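Bifunctional endomannanase/endoglucanase (Caldanaerobius polysaccharolyticus, PDB 3W0K) probably hydrolyses internal beta-linkages of mannan and glucan chains as a family 5 glycoside hydrolase. Local coordinates at residues A[19-29]-A[64-75]. Numbering follows the deposited sequence.
Sequences EPEPPDKKALD and YIDLYLRECSAR
Arg-75 and Asp-29 carry the polar half of this contact. Arg-75 NE donates to Asp-29 OD1 at 2.7 Å in a salt bridge that runs close to the guanidinium plane but meets the carboxylate from above its own plane. On the other side of the group, NH1 turns back to its own segment and bonds the backbone O of Glu-71. Arg-75 NH1 also meets Glu-71 OE1 at 2.7 Å, using the anti lone pair of that oxygen. A water joins NH2 to Asp-29 OD2. With bonds at NE, NH1 and NH2, the guanidinium is fixed in rotation, and the chain from CG to NE is extended, which carries the group across to helix 25-29. Lys-25 CA covers one face of it, and Leu-28 CB packs on Arg-75 CD at 3.5 Å.

A direct hydrogen bond comes from the buried Tyr-68: its hydroxyl donates in the carbonyl plane, with Tyr-68 OH 2.7 Å from Glu-21 O. A second water bridges Pro-20 O and Tyr-64 OH.

Prolines supply most of the apolar contact. Pro-20 CG sits over one face of the Tyr-64 ring, a CH-pi contact 3.4 Å from the centroid and 17° off the normal. Pro-23 spreads its ring across three side chains: CB on Tyr-68 CD1, CG on Glu-71 CG, and Pro-23 CD against Leu-67 CD2, this last pair tight at 3.5 Å. Bent at chi2 (-61°), Glu-71 sends its carboxylate toward Arg-75 while its CG packs against Pro-23 CG.

In this family 5 beta/alpha barrel the contact joins the first two outer helices, 25-33 and 62-74; the axes of segments 25-29 and 64-74 approach to 10.3 Å and cross at 30°. On the barrel side, Leu-28 and Cys-72 both touch Val-39 of strand 38-44, and Tyr-68 rests on Ile-41 and on Met-79 of strand 78-83.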
# COMPACT_ATOMS: atom_id res chain seq x y z
N GLU A 19 18.94 -2.20 11.13
CA GLU A 19 19.26 -1.21 10.11
C GLU A 19 18.35 -1.41 8.91
O GLU A 19 17.92 -2.54 8.63
CB GLU A 19 20.72 -1.37 9.67
CG GLU A 19 21.75 -1.00 10.72
CD GLU A 19 21.77 0.48 11.04
OE1 GLU A 19 21.90 1.29 10.09
OE2 GLU A 19 21.66 0.84 12.23
N PRO A 20 17.96 -0.32 8.23
CA PRO A 20 17.10 -0.52 7.07
C PRO A 20 17.88 -1.30 6.01
O PRO A 20 19.12 -1.26 5.99
CB PRO A 20 16.77 0.91 6.62
CG PRO A 20 17.79 1.77 7.29
CD PRO A 20 18.06 1.10 8.59
N GLU A 21 17.18 -2.06 5.18
CA GLU A 21 17.85 -2.85 4.16
C GLU A 21 18.23 -2.05 2.93
O GLU A 21 17.62 -1.02 2.64
CB GLU A 21 16.96 -4.01 3.73
CG GLU A 21 16.59 -4.97 4.83
CD GLU A 21 15.73 -6.11 4.34
OE1 GLU A 21 15.02 -5.93 3.32
OE2 GLU A 21 15.76 -7.20 4.96
N PRO A 22 19.30 -2.47 2.24
CA PRO A 22 19.71 -1.77 1.03
C PRO A 22 18.66 -2.14 -0.01
O PRO A 22 17.93 -3.12 0.17
CB PRO A 22 21.05 -2.43 0.69
CG PRO A 22 21.54 -2.93 2.01
CD PRO A 22 20.29 -3.48 2.63
N PRO A 23 18.53 -1.36 -1.09
CA PRO A 23 17.52 -1.72 -2.09
C PRO A 23 17.87 -3.06 -2.74
O PRO A 23 19.05 -3.39 -2.93
CB PRO A 23 17.60 -0.57 -3.10
CG PRO A 23 19.03 -0.11 -2.97
CD PRO A 23 19.25 -0.13 -1.48
N ASP A 24 16.85 -3.86 -2.99
CA ASP A 24 17.02 -5.17 -3.62
C ASP A 24 17.16 -4.94 -5.12
O ASP A 24 16.18 -5.02 -5.87
CB ASP A 24 15.81 -6.05 -3.31
CG ASP A 24 16.01 -7.50 -3.71
OD1 ASP A 24 16.85 -7.79 -4.59
OD2 ASP A 24 15.31 -8.36 -3.13
N LYS A 25 18.39 -4.66 -5.56
CA LYS A 25 18.65 -4.40 -6.97
C LYS A 25 18.27 -5.54 -7.91
O LYS A 25 17.76 -5.30 -9.00
CB LYS A 25 20.11 -3.97 -7.17
CG LYS A 25 20.41 -2.61 -6.52
CD LYS A 25 21.81 -2.11 -6.83
CE LYS A 25 22.87 -2.85 -6.05
NZ LYS A 25 24.22 -2.24 -6.25
N LYS A 26 18.47 -6.78 -7.47
CA LYS A 26 18.10 -7.93 -8.29
C LYS A 26 16.59 -7.99 -8.50
O LYS A 26 16.11 -8.28 -9.60
CB LYS A 26 18.62 -9.23 -7.68
CG LYS A 26 20.14 -9.37 -7.76
CD LYS A 26 20.61 -10.69 -7.14
CE LYS A 26 22.12 -10.86 -7.22
NZ LYS A 26 22.85 -9.86 -6.40
N ALA A 27 15.82 -7.68 -7.45
CA ALA A 27 14.36 -7.68 -7.55
C ALA A 27 13.92 -6.54 -8.47
O ALA A 27 13.04 -6.71 -9.31
CB ALA A 27 13.72 -7.52 -6.17
N LEU A 28 14.55 -5.37 -8.32
CA LEU A 28 14.22 -4.22 -9.16
C LEU A 28 14.51 -4.52 -10.63
O LEU A 28 13.75 -4.10 -11.50
CB LEU A 28 14.97 -2.97 -8.69
CG LEU A 28 14.59 -2.44 -7.31
CD1 LEU A 28 15.43 -1.21 -6.98
CD2 LEU A 28 13.11 -2.09 -7.27
N ASP A 29 15.59 -5.26 -10.89
CA ASP A 29 15.94 -5.65 -12.26
C ASP A 29 14.84 -6.54 -12.82
O ASP A 29 14.48 -6.43 -13.99
CB ASP A 29 17.28 -6.40 -12.30
CG ASP A 29 18.49 -5.48 -12.22
OD1 ASP A 29 18.35 -4.26 -12.47
OD2 ASP A 29 19.59 -5.99 -11.94
N TYR A 64 19.07 6.23 2.95
CA TYR A 64 18.54 4.96 2.47
C TYR A 64 17.40 5.24 1.50
O TYR A 64 17.29 4.60 0.46
CB TYR A 64 18.02 4.10 3.62
CG TYR A 64 19.09 3.27 4.28
CD1 TYR A 64 19.47 2.04 3.75
CD2 TYR A 64 19.71 3.71 5.45
CE1 TYR A 64 20.44 1.26 4.36
CE2 TYR A 64 20.69 2.93 6.07
CZ TYR A 64 21.04 1.71 5.53
OH TYR A 64 22.00 0.94 6.15
N ILE A 65 16.56 6.22 1.84
CA ILE A 65 15.44 6.59 0.98
C ILE A 65 15.99 7.17 -0.32
O ILE A 65 15.47 6.88 -1.40
CB ILE A 65 14.47 7.56 1.69
CG1 ILE A 65 13.92 6.89 2.96
CG2 ILE A 65 13.32 7.93 0.76
CD1 ILE A 65 13.05 7.78 3.82
N ASP A 66 17.08 7.94 -0.23
CA ASP A 66 17.72 8.52 -1.41
C ASP A 66 18.17 7.39 -2.33
O ASP A 66 18.01 7.46 -3.55
CB ASP A 66 18.98 9.31 -1.04
CG ASP A 66 18.69 10.57 -0.24
OD1 ASP A 66 17.52 10.95 -0.07
OD2 ASP A 66 19.68 11.18 0.21
N LEU A 67 18.74 6.35 -1.72
CA LEU A 67 19.25 5.19 -2.45
C LEU A 67 18.12 4.42 -3.13
O LEU A 67 18.26 3.99 -4.28
CB LEU A 67 20.05 4.28 -1.52
CG LEU A 67 20.78 3.10 -2.16
CD1 LEU A 67 21.65 3.57 -3.31
CD2 LEU A 67 21.61 2.39 -1.10
N TYR A 68 17.01 4.23 -2.42
CA TYR A 68 15.87 3.52 -2.99
C TYR A 68 15.40 4.29 -4.23
O TYR A 68 15.13 3.69 -5.28
CB TYR A 68 14.71 3.44 -2.00
CG TYR A 68 14.98 2.71 -0.69
CD1 TYR A 68 16.05 1.82 -0.56
CD2 TYR A 68 14.16 2.92 0.41
CE1 TYR A 68 16.30 1.16 0.65
CE2 TYR A 68 14.39 2.27 1.62
CZ TYR A 68 15.46 1.39 1.74
OH TYR A 68 15.67 0.76 2.94
N LEU A 69 15.30 5.61 -4.10
CA LEU A 69 14.85 6.46 -5.20
C LEU A 69 15.80 6.38 -6.40
O LEU A 69 15.36 6.22 -7.54
CB LEU A 69 14.73 7.92 -4.73
CG LEU A 69 14.38 8.96 -5.80
CD1 LEU A 69 13.02 8.66 -6.42
CD2 LEU A 69 14.41 10.36 -5.20
N ARG A 70 17.10 6.46 -6.12
CA ARG A 70 18.10 6.39 -7.18
C ARG A 70 18.02 5.09 -7.95
O ARG A 70 18.04 5.09 -9.18
CB ARG A 70 19.51 6.57 -6.60
CG ARG A 70 20.62 6.38 -7.62
CD ARG A 70 21.95 6.91 -7.11
NE ARG A 70 21.95 8.37 -7.02
CZ ARG A 70 21.96 9.19 -8.07
NH1 ARG A 70 21.97 8.70 -9.30
NH2 ARG A 70 21.95 10.50 -7.89
N GLU A 71 17.92 3.97 -7.23
CA GLU A 71 17.86 2.67 -7.89
C GLU A 71 16.55 2.46 -8.65
O GLU A 71 16.54 1.84 -9.71
CB GLU A 71 18.12 1.55 -6.88
CG GLU A 71 19.51 1.61 -6.23
CD GLU A 71 20.67 1.50 -7.21
OE1 GLU A 71 20.48 1.05 -8.36
OE2 GLU A 71 21.81 1.86 -6.82
N CYS A 72 15.44 2.99 -8.13
CA CYS A 72 14.16 2.86 -8.82
C CYS A 72 14.18 3.71 -10.10
O CYS A 72 13.85 3.22 -11.18
CB CYS A 72 13.01 3.30 -7.92
SG CYS A 72 12.55 2.09 -6.65
N SER A 73 14.60 4.96 -9.96
CA SER A 73 14.66 5.88 -11.10
C SER A 73 15.57 5.38 -12.22
O SER A 73 15.24 5.52 -13.40
CB SER A 73 15.10 7.27 -10.65
OG SER A 73 14.08 7.91 -9.89
N ALA A 74 16.70 4.78 -11.85
CA ALA A 74 17.65 4.27 -12.83
C ALA A 74 17.03 3.18 -13.72
O ALA A 74 17.43 3.01 -14.87
CB ALA A 74 18.88 3.72 -12.13
N ARG A 75 16.03 2.49 -13.18
CA ARG A 75 15.35 1.41 -13.89
C ARG A 75 13.95 1.79 -14.38
O ARG A 75 13.13 0.91 -14.66
CB ARG A 75 15.27 0.18 -12.98
CG ARG A 75 16.62 -0.38 -12.59
CD ARG A 75 16.51 -1.34 -11.42
NE ARG A 75 17.80 -1.95 -11.11
CZ ARG A 75 18.79 -1.34 -10.47
NH1 ARG A 75 18.65 -0.09 -10.05
NH2 ARG A 75 19.94 -1.96 -10.28
O HOH W 1 21.88 -1.95 5.75
O HOH W 2 21.40 -4.30 -10.89